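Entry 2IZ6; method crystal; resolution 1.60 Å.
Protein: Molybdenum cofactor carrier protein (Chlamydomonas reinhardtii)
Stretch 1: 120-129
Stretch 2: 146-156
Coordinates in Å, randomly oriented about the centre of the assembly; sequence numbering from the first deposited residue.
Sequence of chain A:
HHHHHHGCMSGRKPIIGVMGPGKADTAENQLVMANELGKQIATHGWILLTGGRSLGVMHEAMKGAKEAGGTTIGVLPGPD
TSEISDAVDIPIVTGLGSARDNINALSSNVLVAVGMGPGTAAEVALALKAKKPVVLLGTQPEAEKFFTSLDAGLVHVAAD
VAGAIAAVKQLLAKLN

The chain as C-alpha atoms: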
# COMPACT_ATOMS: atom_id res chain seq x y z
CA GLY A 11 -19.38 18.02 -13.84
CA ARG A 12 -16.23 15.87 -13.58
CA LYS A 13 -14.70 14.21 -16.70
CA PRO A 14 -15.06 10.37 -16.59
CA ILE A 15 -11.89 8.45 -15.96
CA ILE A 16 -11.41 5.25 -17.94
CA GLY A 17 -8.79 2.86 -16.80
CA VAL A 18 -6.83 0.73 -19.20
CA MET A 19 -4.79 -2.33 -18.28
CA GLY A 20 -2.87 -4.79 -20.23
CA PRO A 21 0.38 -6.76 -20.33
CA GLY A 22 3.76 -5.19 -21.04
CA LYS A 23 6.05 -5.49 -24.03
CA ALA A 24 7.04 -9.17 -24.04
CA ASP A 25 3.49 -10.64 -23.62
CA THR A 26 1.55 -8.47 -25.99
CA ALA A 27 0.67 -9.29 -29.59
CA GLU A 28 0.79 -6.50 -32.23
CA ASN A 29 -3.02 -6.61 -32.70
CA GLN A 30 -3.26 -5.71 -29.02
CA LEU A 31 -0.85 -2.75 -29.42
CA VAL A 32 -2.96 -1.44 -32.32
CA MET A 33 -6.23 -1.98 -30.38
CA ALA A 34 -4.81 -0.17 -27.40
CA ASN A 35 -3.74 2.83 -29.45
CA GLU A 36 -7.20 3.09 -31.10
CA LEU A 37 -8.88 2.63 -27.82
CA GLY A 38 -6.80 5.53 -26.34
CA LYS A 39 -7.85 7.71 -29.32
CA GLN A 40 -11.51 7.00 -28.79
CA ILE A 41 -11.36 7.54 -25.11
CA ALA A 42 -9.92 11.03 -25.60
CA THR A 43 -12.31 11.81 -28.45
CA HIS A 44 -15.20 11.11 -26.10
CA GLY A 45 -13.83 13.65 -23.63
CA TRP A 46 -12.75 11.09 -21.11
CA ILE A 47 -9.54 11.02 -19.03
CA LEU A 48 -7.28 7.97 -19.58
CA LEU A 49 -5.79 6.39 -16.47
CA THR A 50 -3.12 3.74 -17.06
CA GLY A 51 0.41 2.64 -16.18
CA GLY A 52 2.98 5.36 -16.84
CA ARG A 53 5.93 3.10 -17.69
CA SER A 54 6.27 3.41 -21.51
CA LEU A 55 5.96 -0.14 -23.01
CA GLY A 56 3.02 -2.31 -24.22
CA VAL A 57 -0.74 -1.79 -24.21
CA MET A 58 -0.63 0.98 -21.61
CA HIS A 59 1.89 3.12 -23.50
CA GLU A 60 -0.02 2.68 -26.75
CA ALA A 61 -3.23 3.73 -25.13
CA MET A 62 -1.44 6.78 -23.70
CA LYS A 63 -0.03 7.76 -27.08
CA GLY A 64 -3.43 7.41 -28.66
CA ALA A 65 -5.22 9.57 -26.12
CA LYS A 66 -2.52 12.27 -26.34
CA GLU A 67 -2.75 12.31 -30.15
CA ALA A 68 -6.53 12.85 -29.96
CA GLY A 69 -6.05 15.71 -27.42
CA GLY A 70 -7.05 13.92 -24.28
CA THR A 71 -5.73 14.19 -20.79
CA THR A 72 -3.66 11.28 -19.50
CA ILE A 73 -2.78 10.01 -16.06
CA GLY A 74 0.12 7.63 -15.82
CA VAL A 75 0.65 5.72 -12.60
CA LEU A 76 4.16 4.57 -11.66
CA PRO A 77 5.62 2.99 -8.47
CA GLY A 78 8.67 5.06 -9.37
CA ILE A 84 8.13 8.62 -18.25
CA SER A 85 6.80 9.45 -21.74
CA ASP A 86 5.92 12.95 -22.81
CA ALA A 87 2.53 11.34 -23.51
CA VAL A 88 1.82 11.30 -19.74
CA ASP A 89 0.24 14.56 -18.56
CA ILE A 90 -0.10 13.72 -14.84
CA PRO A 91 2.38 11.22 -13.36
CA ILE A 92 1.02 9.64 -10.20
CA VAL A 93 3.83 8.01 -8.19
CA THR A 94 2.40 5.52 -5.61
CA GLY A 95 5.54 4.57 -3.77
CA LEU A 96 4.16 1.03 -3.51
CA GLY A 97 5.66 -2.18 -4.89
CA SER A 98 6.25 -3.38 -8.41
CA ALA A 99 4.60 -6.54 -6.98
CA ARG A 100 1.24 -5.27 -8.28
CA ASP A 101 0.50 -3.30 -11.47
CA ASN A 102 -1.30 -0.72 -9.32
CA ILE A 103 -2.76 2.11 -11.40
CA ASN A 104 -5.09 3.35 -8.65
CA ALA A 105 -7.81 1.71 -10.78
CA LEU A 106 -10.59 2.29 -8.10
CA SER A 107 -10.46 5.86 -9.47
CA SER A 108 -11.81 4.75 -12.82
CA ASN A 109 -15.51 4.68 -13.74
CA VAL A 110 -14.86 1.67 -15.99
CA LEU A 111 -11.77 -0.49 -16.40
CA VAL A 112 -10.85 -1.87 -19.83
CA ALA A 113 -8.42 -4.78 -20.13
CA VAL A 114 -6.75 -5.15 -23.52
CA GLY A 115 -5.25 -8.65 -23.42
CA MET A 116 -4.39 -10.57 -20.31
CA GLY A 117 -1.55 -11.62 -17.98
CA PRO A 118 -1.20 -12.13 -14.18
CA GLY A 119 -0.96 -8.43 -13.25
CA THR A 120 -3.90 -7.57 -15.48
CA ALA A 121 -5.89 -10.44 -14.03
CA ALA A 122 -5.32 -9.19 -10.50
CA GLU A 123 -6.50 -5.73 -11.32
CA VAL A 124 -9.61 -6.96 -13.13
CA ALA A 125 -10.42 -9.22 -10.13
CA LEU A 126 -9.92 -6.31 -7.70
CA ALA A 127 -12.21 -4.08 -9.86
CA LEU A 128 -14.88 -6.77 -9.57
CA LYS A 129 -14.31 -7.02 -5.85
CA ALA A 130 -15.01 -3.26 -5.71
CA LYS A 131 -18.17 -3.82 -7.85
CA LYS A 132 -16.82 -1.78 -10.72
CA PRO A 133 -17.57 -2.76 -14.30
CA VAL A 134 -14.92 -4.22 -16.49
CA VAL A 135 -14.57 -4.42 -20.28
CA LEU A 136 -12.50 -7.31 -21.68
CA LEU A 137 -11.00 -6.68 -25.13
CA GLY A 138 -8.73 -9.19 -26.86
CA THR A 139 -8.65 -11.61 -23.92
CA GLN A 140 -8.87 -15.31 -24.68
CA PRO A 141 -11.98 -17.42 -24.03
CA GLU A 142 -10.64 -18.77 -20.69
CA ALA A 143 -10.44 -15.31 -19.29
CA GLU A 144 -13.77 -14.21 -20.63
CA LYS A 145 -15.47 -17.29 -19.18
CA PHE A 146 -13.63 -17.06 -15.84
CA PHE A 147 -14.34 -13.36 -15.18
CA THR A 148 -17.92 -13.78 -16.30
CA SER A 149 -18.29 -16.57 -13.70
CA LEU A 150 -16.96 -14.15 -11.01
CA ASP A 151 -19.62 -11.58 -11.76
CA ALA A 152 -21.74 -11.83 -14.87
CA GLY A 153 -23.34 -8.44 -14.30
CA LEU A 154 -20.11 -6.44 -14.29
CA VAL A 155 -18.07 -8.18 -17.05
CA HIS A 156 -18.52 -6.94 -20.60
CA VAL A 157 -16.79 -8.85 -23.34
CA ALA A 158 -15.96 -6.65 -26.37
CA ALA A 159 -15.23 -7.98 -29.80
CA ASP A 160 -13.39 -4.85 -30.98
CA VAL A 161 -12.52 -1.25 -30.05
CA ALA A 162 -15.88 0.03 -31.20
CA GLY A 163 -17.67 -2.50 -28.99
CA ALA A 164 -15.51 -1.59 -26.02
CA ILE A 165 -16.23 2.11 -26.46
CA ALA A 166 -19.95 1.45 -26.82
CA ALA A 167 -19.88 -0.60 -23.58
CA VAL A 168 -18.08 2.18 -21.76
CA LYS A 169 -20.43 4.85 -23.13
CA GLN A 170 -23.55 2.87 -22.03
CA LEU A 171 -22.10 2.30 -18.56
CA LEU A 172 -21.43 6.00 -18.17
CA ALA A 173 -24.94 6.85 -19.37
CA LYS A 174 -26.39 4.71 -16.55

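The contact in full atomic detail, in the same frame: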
# COMPACT_ATOMS: atom_id res chain seq x y z
N THR A 120 -2.63 -7.99 -14.95
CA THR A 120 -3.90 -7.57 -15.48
C THR A 120 -5.03 -8.31 -14.78
O THR A 120 -5.98 -7.73 -14.40
CB THR A 120 -3.93 -7.67 -17.00
OG1 THR A 120 -2.97 -6.71 -17.40
CG2 THR A 120 -5.31 -7.27 -17.53
N ALA A 121 -4.88 -9.60 -14.67
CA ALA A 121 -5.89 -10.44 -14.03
C ALA A 121 -6.16 -10.01 -12.60
O ALA A 121 -7.32 -10.01 -12.14
CB ALA A 121 -5.48 -11.84 -14.09
N ALA A 122 -5.12 -9.64 -11.88
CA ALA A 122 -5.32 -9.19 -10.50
C ALA A 122 -6.12 -7.91 -10.47
O ALA A 122 -7.04 -7.69 -9.69
CB ALA A 122 -4.02 -8.99 -9.77
N GLU A 123 -5.79 -6.98 -11.32
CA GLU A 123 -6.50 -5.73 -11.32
C GLU A 123 -7.96 -5.85 -11.74
O GLU A 123 -8.85 -5.14 -11.22
CB GLU A 123 -5.77 -4.67 -12.18
CG GLU A 123 -4.45 -4.20 -11.66
CD GLU A 123 -4.41 -3.82 -10.15
OE1 GLU A 123 -3.44 -4.28 -9.51
OE2 GLU A 123 -5.31 -3.11 -9.65
N VAL A 124 -8.23 -6.71 -12.69
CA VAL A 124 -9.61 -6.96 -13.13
C VAL A 124 -10.40 -7.57 -11.92
O VAL A 124 -11.52 -7.19 -11.56
CB VAL A 124 -9.69 -7.90 -14.33
CG1 VAL A 124 -11.10 -8.39 -14.57
CG2 VAL A 124 -9.13 -7.18 -15.53
N ALA A 125 -9.78 -8.56 -11.27
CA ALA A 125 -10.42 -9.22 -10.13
C ALA A 125 -10.66 -8.24 -9.01
O ALA A 125 -11.77 -8.23 -8.39
CB ALA A 125 -9.59 -10.33 -9.65
N LEU A 126 -9.71 -7.33 -8.75
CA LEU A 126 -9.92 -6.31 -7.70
C LEU A 126 -11.01 -5.29 -8.10
O LEU A 126 -11.69 -4.73 -7.20
CB LEU A 126 -8.62 -5.67 -7.29
CG LEU A 126 -7.68 -6.63 -6.58
CD1 LEU A 126 -6.28 -6.07 -6.24
CD2 LEU A 126 -8.30 -7.17 -5.30
N ALA A 127 -11.14 -4.93 -9.34
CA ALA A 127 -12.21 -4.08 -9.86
C ALA A 127 -13.52 -4.75 -9.58
O ALA A 127 -14.44 -4.13 -9.11
CB ALA A 127 -12.06 -3.80 -11.33
N LEU A 128 -13.64 -6.05 -9.86
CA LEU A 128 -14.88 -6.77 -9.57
C LEU A 128 -15.15 -6.86 -8.12
O LEU A 128 -16.31 -6.74 -7.73
CB LEU A 128 -14.94 -8.15 -10.19
CG LEU A 128 -14.76 -8.15 -11.73
CD1 LEU A 128 -14.62 -9.57 -12.26
CD2 LEU A 128 -15.97 -7.48 -12.43
N LYS A 129 -14.10 -7.05 -7.30
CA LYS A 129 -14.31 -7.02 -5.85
C LYS A 129 -14.92 -5.70 -5.37
O LYS A 129 -15.79 -5.67 -4.49
CB LYS A 129 -13.00 -7.34 -5.14
CG LYS A 129 -13.07 -7.37 -3.64
CD LYS A 129 -11.71 -7.90 -3.03
CE LYS A 129 -11.52 -7.57 -1.52
NZ LYS A 129 -12.70 -7.78 -0.65
N PHE A 146 -13.98 -17.13 -17.26
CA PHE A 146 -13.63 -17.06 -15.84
C PHE A 146 -14.17 -15.77 -15.16
O PHE A 146 -14.90 -15.83 -14.18
CB PHE A 146 -12.14 -17.21 -15.63
CG PHE A 146 -11.72 -16.95 -14.19
CD1 PHE A 146 -12.11 -17.80 -13.18
CD2 PHE A 146 -11.00 -15.81 -13.85
CE1 PHE A 146 -11.73 -17.53 -11.81
CE2 PHE A 146 -10.59 -15.57 -12.55
CZ PHE A 146 -10.97 -16.39 -11.55
N PHE A 147 -13.94 -14.61 -15.80
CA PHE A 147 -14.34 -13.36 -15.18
C PHE A 147 -15.83 -13.26 -15.22
O PHE A 147 -16.48 -12.79 -14.29
CB PHE A 147 -13.61 -12.12 -15.83
CG PHE A 147 -12.17 -12.05 -15.44
CD1 PHE A 147 -11.18 -12.25 -16.31
CD2 PHE A 147 -11.83 -11.87 -14.10
CE1 PHE A 147 -9.82 -12.27 -15.89
CE2 PHE A 147 -10.48 -11.86 -13.69
CZ PHE A 147 -9.53 -12.08 -14.56
N THR A 148 -16.44 -13.74 -16.31
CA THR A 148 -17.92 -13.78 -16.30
C THR A 148 -18.50 -14.68 -15.19
O THR A 148 -19.53 -14.35 -14.62
CB THR A 148 -18.49 -14.23 -17.68
OG1 THR A 148 -18.03 -13.33 -18.68
CG2 THR A 148 -20.05 -14.29 -17.64
N SER A 149 -17.85 -15.77 -14.87
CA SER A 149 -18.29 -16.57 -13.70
C SER A 149 -18.13 -15.83 -12.37
O SER A 149 -18.90 -16.13 -11.45
CB SER A 149 -17.54 -17.92 -13.58
OG SER A 149 -16.14 -17.82 -13.21
N LEU A 150 -17.13 -14.95 -12.25
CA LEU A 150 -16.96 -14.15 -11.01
C LEU A 150 -18.08 -13.18 -10.79
O LEU A 150 -18.53 -12.99 -9.65
CB LEU A 150 -15.64 -13.37 -10.93
CG LEU A 150 -14.36 -14.18 -10.82
CD1 LEU A 150 -13.19 -13.27 -10.67
CD2 LEU A 150 -14.38 -15.21 -9.67
N ASP A 151 -18.50 -12.50 -11.85
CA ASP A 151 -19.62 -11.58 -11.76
C ASP A 151 -20.16 -11.26 -13.14
O ASP A 151 -19.61 -10.43 -13.87
CB ASP A 151 -19.21 -10.29 -11.02
CG ASP A 151 -20.40 -9.44 -10.62
OD1 ASP A 151 -21.34 -9.32 -11.43
OD2 ASP A 151 -20.38 -8.85 -9.52
N ALA A 152 -21.24 -11.95 -13.52
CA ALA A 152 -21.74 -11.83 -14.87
C ALA A 152 -22.25 -10.43 -15.14
O ALA A 152 -22.16 -9.97 -16.26
CB ALA A 152 -22.86 -12.87 -15.14
N GLY A 153 -22.72 -9.73 -14.11
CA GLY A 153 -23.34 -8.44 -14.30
C GLY A 153 -22.36 -7.32 -14.55
O GLY A 153 -22.75 -6.26 -15.00
N LEU A 154 -21.11 -7.51 -14.18
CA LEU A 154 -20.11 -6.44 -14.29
C LEU A 154 -19.09 -6.66 -15.39
O LEU A 154 -18.32 -5.77 -15.62
CB LEU A 154 -19.34 -6.32 -12.94
CG LEU A 154 -20.15 -5.73 -11.74
CD1 LEU A 154 -19.36 -5.72 -10.46
CD2 LEU A 154 -20.56 -4.40 -12.07
N VAL A 155 -19.10 -7.84 -16.05
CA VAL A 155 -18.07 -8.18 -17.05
C VAL A 155 -18.67 -8.06 -18.43
O VAL A 155 -19.69 -8.64 -18.74
CB VAL A 155 -17.54 -9.58 -16.78
CG1 VAL A 155 -16.57 -10.03 -17.85
CG2 VAL A 155 -16.78 -9.59 -15.51
N HIS A 156 -18.05 -7.23 -19.26
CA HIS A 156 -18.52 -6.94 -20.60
C HIS A 156 -17.41 -7.41 -21.55
O HIS A 156 -16.27 -6.96 -21.51
CB HIS A 156 -18.83 -5.47 -20.81
CG HIS A 156 -19.86 -4.94 -19.88
ND1 HIS A 156 -19.60 -4.58 -18.57
CD2 HIS A 156 -21.17 -4.70 -20.09
CE1 HIS A 156 -20.73 -4.16 -18.01
NE2 HIS A 156 -21.70 -4.25 -18.90
O HOH W 1 -18.13 -8.90 -7.82

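The contact is centred on two side chains, Leu128 and Phe147. Leu128 is covered most, losing 117 Å² to the other stretch, and Phe147 follows with 78 Å²; the two stretches together bury 345 Å². Phe147 (chi1 -73°, m) acts as a knob in a hole formed by Ala121, Val124, Ala125 and Leu128, residues that recur on one side of helix 120-129. The best-defined pairing is a CH-pi contact: Val124 CG1 lies 3.7 Å from the centroid of the Phe147 ring and 18° off its normal, hence over a face, with its closest approach, to Phe147 CD2, at 3.6 Å. The alanines leave space for the ring tip, with Ala121 CB 4.1 Å from Phe147 CZ and Ala125 CB 4.4 Å from Phe147 CE2.

Both methyls of Leu128, an m,t rotamer, reach Val155 CG2, Leu128 CD1 at 3.9 Å and Leu128 CD2 at 3.8 Å; Leu128 CD1 also lies 4.1 Å from Phe147 CD2 and 4.2 Å from Leu150 CB, and Leu128 CD2 3.6 Å from Leu154 CB. One leucine thus touches the helix, the following turn and a strand residue, Val155.

The backbones permit this packing without bonding to each other. Helices 120-129 and 146-150 run nearly parallel, at 18°, and their axes approach no closer than 10.9 Å, a gap that the side chains fill. No direct hydrogen bond crosses between the stretches.

Polar chemistry appears at the margin, where Asp151 is the first residue to leave helical phi/psi (-163/99). Asp151 OD1 accepts weak hydrogen bonds from Gly153 N (3.0 Å) and Leu154 N (3.3 Å). The other oxygen, Asp151 OD2, accepts a hydrogen bond from the O of water 1 at 2.8 Å; the same water O donates to Leu128 O, also at 2.8 Å, bridging the two stretches.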